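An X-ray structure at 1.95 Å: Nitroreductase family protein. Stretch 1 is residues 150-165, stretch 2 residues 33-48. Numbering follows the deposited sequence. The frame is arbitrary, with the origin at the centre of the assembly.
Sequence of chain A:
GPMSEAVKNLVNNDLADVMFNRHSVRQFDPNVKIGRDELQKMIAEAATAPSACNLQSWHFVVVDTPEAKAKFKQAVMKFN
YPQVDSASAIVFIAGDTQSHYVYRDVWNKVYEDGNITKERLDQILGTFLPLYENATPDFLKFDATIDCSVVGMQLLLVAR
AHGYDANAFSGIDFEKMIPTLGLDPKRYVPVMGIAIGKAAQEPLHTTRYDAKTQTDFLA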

# COMPACT_ATOMS: atom_id res chain seq x y z
N VAL A 150 -1.53 3.42 -1.43
CA VAL A 150 -0.43 2.52 -1.77
C VAL A 150 0.91 3.19 -1.51
O VAL A 150 1.88 2.50 -1.15
CB VAL A 150 -0.49 2.00 -3.24
CG1 VAL A 150 -1.79 1.23 -3.49
CG2 VAL A 150 -0.30 3.14 -4.26
N VAL A 151 1.01 4.51 -1.70
CA VAL A 151 2.27 5.17 -1.39
C VAL A 151 2.44 5.24 0.13
O VAL A 151 3.56 5.14 0.65
CB VAL A 151 2.39 6.59 -2.06
CG1 VAL A 151 1.58 7.64 -1.30
CG2 VAL A 151 3.84 7.04 -2.12
N GLY A 152 1.34 5.38 0.86
CA GLY A 152 1.40 5.38 2.33
C GLY A 152 1.89 4.05 2.88
O GLY A 152 2.71 3.99 3.81
N MET A 153 1.36 2.97 2.32
CA MET A 153 1.81 1.63 2.67
C MET A 153 3.31 1.47 2.38
O MET A 153 4.03 0.90 3.19
CB MET A 153 1.01 0.57 1.90
CG MET A 153 1.30 -0.89 2.35
SD MET A 153 0.85 -1.25 4.07
CE MET A 153 2.46 -1.47 4.83
N GLN A 154 3.79 1.97 1.25
CA GLN A 154 5.22 1.83 0.98
C GLN A 154 6.02 2.67 1.98
O GLN A 154 7.09 2.25 2.40
CB GLN A 154 5.56 2.20 -0.47
CG GLN A 154 5.12 1.09 -1.44
CD GLN A 154 6.09 0.87 -2.60
OE1 GLN A 154 6.31 -0.27 -3.02
NE2 GLN A 154 6.67 1.95 -3.13
N LEU A 155 5.49 3.82 2.38
CA LEU A 155 6.23 4.71 3.28
C LEU A 155 6.37 4.05 4.67
O LEU A 155 7.39 4.22 5.35
CB LEU A 155 5.54 6.08 3.38
CG LEU A 155 6.25 7.17 4.21
CD1 LEU A 155 7.71 7.29 3.81
CD2 LEU A 155 5.55 8.51 4.06
N LEU A 156 5.36 3.29 5.08
CA LEU A 156 5.44 2.55 6.35
C LEU A 156 6.57 1.53 6.32
O LEU A 156 7.26 1.31 7.33
CB LEU A 156 4.12 1.85 6.66
CG LEU A 156 2.87 2.67 7.00
CD1 LEU A 156 1.71 1.73 7.13
CD2 LEU A 156 3.05 3.44 8.31
N LEU A 157 6.77 0.92 5.15
CA LEU A 157 7.83 -0.08 5.00
C LEU A 157 9.18 0.62 4.89
O LEU A 157 10.15 0.20 5.52
CB LEU A 157 7.57 -0.98 3.76
CG LEU A 157 6.24 -1.75 3.85
CD1 LEU A 157 5.91 -2.55 2.60
CD2 LEU A 157 6.29 -2.70 5.06
N VAL A 158 9.23 1.69 4.10
CA VAL A 158 10.45 2.47 3.93
C VAL A 158 10.94 2.93 5.30
O VAL A 158 12.13 2.83 5.61
CB VAL A 158 10.23 3.67 3.00
CG1 VAL A 158 11.41 4.62 3.08
CG2 VAL A 158 10.04 3.19 1.57
N ALA A 159 10.01 3.40 6.12
CA ALA A 159 10.36 3.86 7.47
C ALA A 159 11.16 2.79 8.22
O ALA A 159 12.23 3.09 8.78
CB ALA A 159 9.09 4.23 8.25
N ARG A 160 10.67 1.55 8.19
CA ARG A 160 11.32 0.43 8.86
C ARG A 160 12.63 0.04 8.17
O ARG A 160 13.62 -0.26 8.84
CB ARG A 160 10.38 -0.78 8.94
CG ARG A 160 9.42 -0.69 10.12
CD ARG A 160 8.50 -1.91 10.28
NE ARG A 160 9.20 -3.20 10.30
CZ ARG A 160 9.95 -3.64 11.31
NH1 ARG A 160 10.14 -2.90 12.41
NH2 ARG A 160 10.52 -4.84 11.22
N ALA A 161 12.66 0.09 6.84
CA ALA A 161 13.88 -0.17 6.11
C ALA A 161 14.99 0.82 6.46
O ALA A 161 16.17 0.51 6.29
CB ALA A 161 13.61 -0.14 4.60
N HIS A 162 14.60 2.00 6.94
CA HIS A 162 15.57 2.99 7.41
C HIS A 162 15.90 2.84 8.91
O HIS A 162 16.66 3.63 9.48
CB HIS A 162 15.07 4.40 7.13
CG HIS A 162 15.24 4.81 5.70
ND1 HIS A 162 16.08 5.83 5.31
CD2 HIS A 162 14.69 4.32 4.56
CE1 HIS A 162 16.04 5.96 4.00
NE2 HIS A 162 15.20 5.06 3.52
N GLY A 163 15.34 1.81 9.55
CA GLY A 163 15.63 1.59 10.96
C GLY A 163 14.67 2.29 11.90
O GLY A 163 14.88 2.29 13.11
N TYR A 164 13.61 2.89 11.35
CA TYR A 164 12.61 3.58 12.15
C TYR A 164 11.36 2.72 12.34
O TYR A 164 11.38 1.51 12.10
CB TYR A 164 12.24 4.92 11.50
CG TYR A 164 13.45 5.82 11.38
CD1 TYR A 164 14.19 6.17 12.50
CD2 TYR A 164 13.85 6.32 10.14
CE1 TYR A 164 15.30 6.98 12.41
CE2 TYR A 164 14.97 7.14 10.04
CZ TYR A 164 15.69 7.47 11.18
OH TYR A 164 16.79 8.28 11.10
N ASP A 165 10.29 3.36 12.77
CA ASP A 165 8.98 2.73 12.85
C ASP A 165 7.95 3.80 12.62
O ASP A 165 8.30 4.97 12.48
CB ASP A 165 8.77 2.03 14.19
CG ASP A 165 9.36 0.63 14.19
OD1 ASP A 165 8.80 -0.25 13.49
OD2 ASP A 165 10.39 0.43 14.86
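Stretch 2 (33-48) KIGRDELQKMIAEAAT

Stretch 2 packs as a helix, residues 36-46 with Gly35 at the N-cap, across the helix of stretch 1, which runs to Ala161 and closes in a Schellman motif at Gly163 (phi 90°). The axes approach to 8.6 Å and cross at 131°, so the two helices run roughly, not strictly, antiparallel: Ala46 lies by Leu155 (CA-CA 4.8 Å), Met42 by Val158 (CA-CA 6.1 Å), and Ile34, just before the second helix, lies by Tyr164, just after the first (CA-CA 9.4 Å). The backbones come closest at Ala46, whose CB lies 3.8 Å from Leu155 CB and 4.0 Å from Val151 CG2. Gln154 NE2 donates to Ala46 O (3.0 Å) and Thr48 OG1 (3.2 Å), tying down the C-terminal end of stretch 2. Val158 CG1 rests on Met42 CB at 3.6 Å. His162 is held in its ring plane by two carboxylates: ND1 donates to Glu38 OE2 (2.9 Å), and NE2 makes a very short bond to Glu45 OE1 (2.5 Å). Met42 CG covers one face of this ring, 3.5 Å from its centroid. Glu38 also accepts from Tyr164, OH to OE1 at 2.9 Å, while Ile34 CD1 sits over the tyrosine face, 3.5 Å from the centroid. A water bridges Glu38 OE2 (2.6 Å) and His162 O (2.7 Å).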

# COMPACT_ATOMS: atom_id res chain seq x y z
N LYS A 33 15.74 12.72 16.17
CA LYS A 33 15.16 13.53 15.11
C LYS A 33 15.67 12.99 13.77
O LYS A 33 16.80 12.50 13.67
CB LYS A 33 15.50 15.01 15.30
CG LYS A 33 16.01 15.71 14.05
CD LYS A 33 16.32 17.19 14.30
CE LYS A 33 16.86 17.84 13.02
NZ LYS A 33 15.84 17.89 11.92
N ILE A 34 14.82 13.03 12.76
CA ILE A 34 15.22 12.61 11.44
C ILE A 34 15.43 13.87 10.60
O ILE A 34 14.55 14.72 10.52
CB ILE A 34 14.17 11.68 10.81
CG1 ILE A 34 13.97 10.46 11.72
CG2 ILE A 34 14.60 11.25 9.39
CD1 ILE A 34 12.72 9.64 11.42
N GLY A 35 16.62 14.00 10.00
CA GLY A 35 16.92 15.12 9.13
C GLY A 35 15.94 15.18 7.96
O GLY A 35 15.44 14.16 7.51
N ARG A 36 15.66 16.39 7.49
CA ARG A 36 14.70 16.56 6.40
C ARG A 36 15.23 15.97 5.11
O ARG A 36 14.46 15.59 4.22
CB ARG A 36 14.33 18.03 6.22
CG ARG A 36 13.44 18.56 7.34
CD ARG A 36 13.03 19.99 7.09
NE ARG A 36 11.95 20.43 7.97
CZ ARG A 36 11.32 21.59 7.85
NH1 ARG A 36 11.66 22.43 6.88
NH2 ARG A 36 10.34 21.92 8.68
N ASP A 37 16.55 15.85 5.00
CA ASP A 37 17.11 15.23 3.81
C ASP A 37 16.78 13.73 3.80
O ASP A 37 16.43 13.18 2.75
CB ASP A 37 18.61 15.47 3.72
CG ASP A 37 18.95 16.94 3.54
OD1 ASP A 37 18.07 17.69 3.04
OD2 ASP A 37 20.06 17.36 3.91
N GLU A 38 16.88 13.08 4.95
CA GLU A 38 16.49 11.67 4.99
C GLU A 38 14.98 11.52 4.83
O GLU A 38 14.51 10.56 4.20
CB GLU A 38 16.96 10.98 6.28
CG GLU A 38 16.66 9.48 6.26
CD GLU A 38 17.22 8.72 7.45
OE1 GLU A 38 17.55 9.36 8.47
OE2 GLU A 38 17.34 7.48 7.36
N LEU A 39 14.20 12.46 5.36
CA LEU A 39 12.76 12.41 5.17
C LEU A 39 12.41 12.49 3.68
O LEU A 39 11.52 11.77 3.21
CB LEU A 39 12.05 13.54 5.93
CG LEU A 39 11.94 13.42 7.45
CD1 LEU A 39 11.32 14.70 8.01
CD2 LEU A 39 11.09 12.22 7.86
N GLN A 40 13.10 13.37 2.96
CA GLN A 40 12.89 13.53 1.52
C GLN A 40 13.27 12.26 0.78
O GLN A 40 12.62 11.88 -0.20
CB GLN A 40 13.71 14.70 0.96
CG GLN A 40 13.26 16.05 1.43
CD GLN A 40 14.01 17.18 0.74
OE1 GLN A 40 15.24 17.15 0.57
NE2 GLN A 40 13.27 18.19 0.33
N LYS A 41 14.35 11.64 1.23
CA LYS A 41 14.79 10.37 0.67
C LYS A 41 13.74 9.26 0.85
O LYS A 41 13.45 8.52 -0.09
CB LYS A 41 16.11 9.95 1.31
CG LYS A 41 17.04 9.22 0.37
CD LYS A 41 17.44 10.14 -0.78
CE LYS A 41 17.82 9.35 -2.03
NZ LYS A 41 17.88 10.23 -3.24
N MET A 42 13.17 9.16 2.05
CA MET A 42 12.15 8.15 2.34
C MET A 42 10.88 8.37 1.54
O MET A 42 10.27 7.42 1.04
CB MET A 42 11.83 8.13 3.85
CG MET A 42 12.99 7.65 4.69
SD MET A 42 12.58 7.34 6.43
CE MET A 42 12.13 8.97 6.98
N ILE A 43 10.48 9.63 1.40
CA ILE A 43 9.32 9.98 0.59
C ILE A 43 9.55 9.63 -0.89
O ILE A 43 8.67 9.06 -1.54
CB ILE A 43 8.96 11.47 0.74
CG1 ILE A 43 8.34 11.72 2.12
CG2 ILE A 43 7.99 11.91 -0.37
CD1 ILE A 43 8.25 13.19 2.51
N ALA A 44 10.72 9.95 -1.42
CA ALA A 44 11.05 9.58 -2.80
C ALA A 44 11.04 8.05 -2.97
O ALA A 44 10.51 7.53 -3.94
CB ALA A 44 12.41 10.16 -3.21
N GLU A 45 11.59 7.33 -2.00
CA GLU A 45 11.59 5.87 -2.05
C GLU A 45 10.16 5.28 -2.05
O GLU A 45 9.86 4.36 -2.82
CB GLU A 45 12.41 5.31 -0.89
CG GLU A 45 13.91 5.48 -1.11
CD GLU A 45 14.74 5.26 0.15
OE1 GLU A 45 14.17 5.08 1.25
OE2 GLU A 45 15.99 5.28 0.04
N ALA A 46 9.29 5.83 -1.21
CA ALA A 46 7.89 5.40 -1.20
C ALA A 46 7.17 5.68 -2.53
O ALA A 46 6.27 4.94 -2.92
CB ALA A 46 7.14 6.08 -0.06
N ALA A 47 7.58 6.74 -3.21
CA ALA A 47 6.86 7.19 -4.40
C ALA A 47 7.29 6.41 -5.64
O ALA A 47 6.87 6.73 -6.76
CB ALA A 47 7.05 8.69 -4.62
N THR A 48 8.12 5.39 -5.44
CA THR A 48 8.29 4.34 -6.44
C THR A 48 7.00 3.52 -6.58
O THR A 48 6.84 2.73 -7.52
CB THR A 48 9.47 3.40 -6.11
OG1 THR A 48 9.24 2.74 -4.86
CG2 THR A 48 10.77 4.19 -6.01
O HOH W 1 18.38 5.54 8.72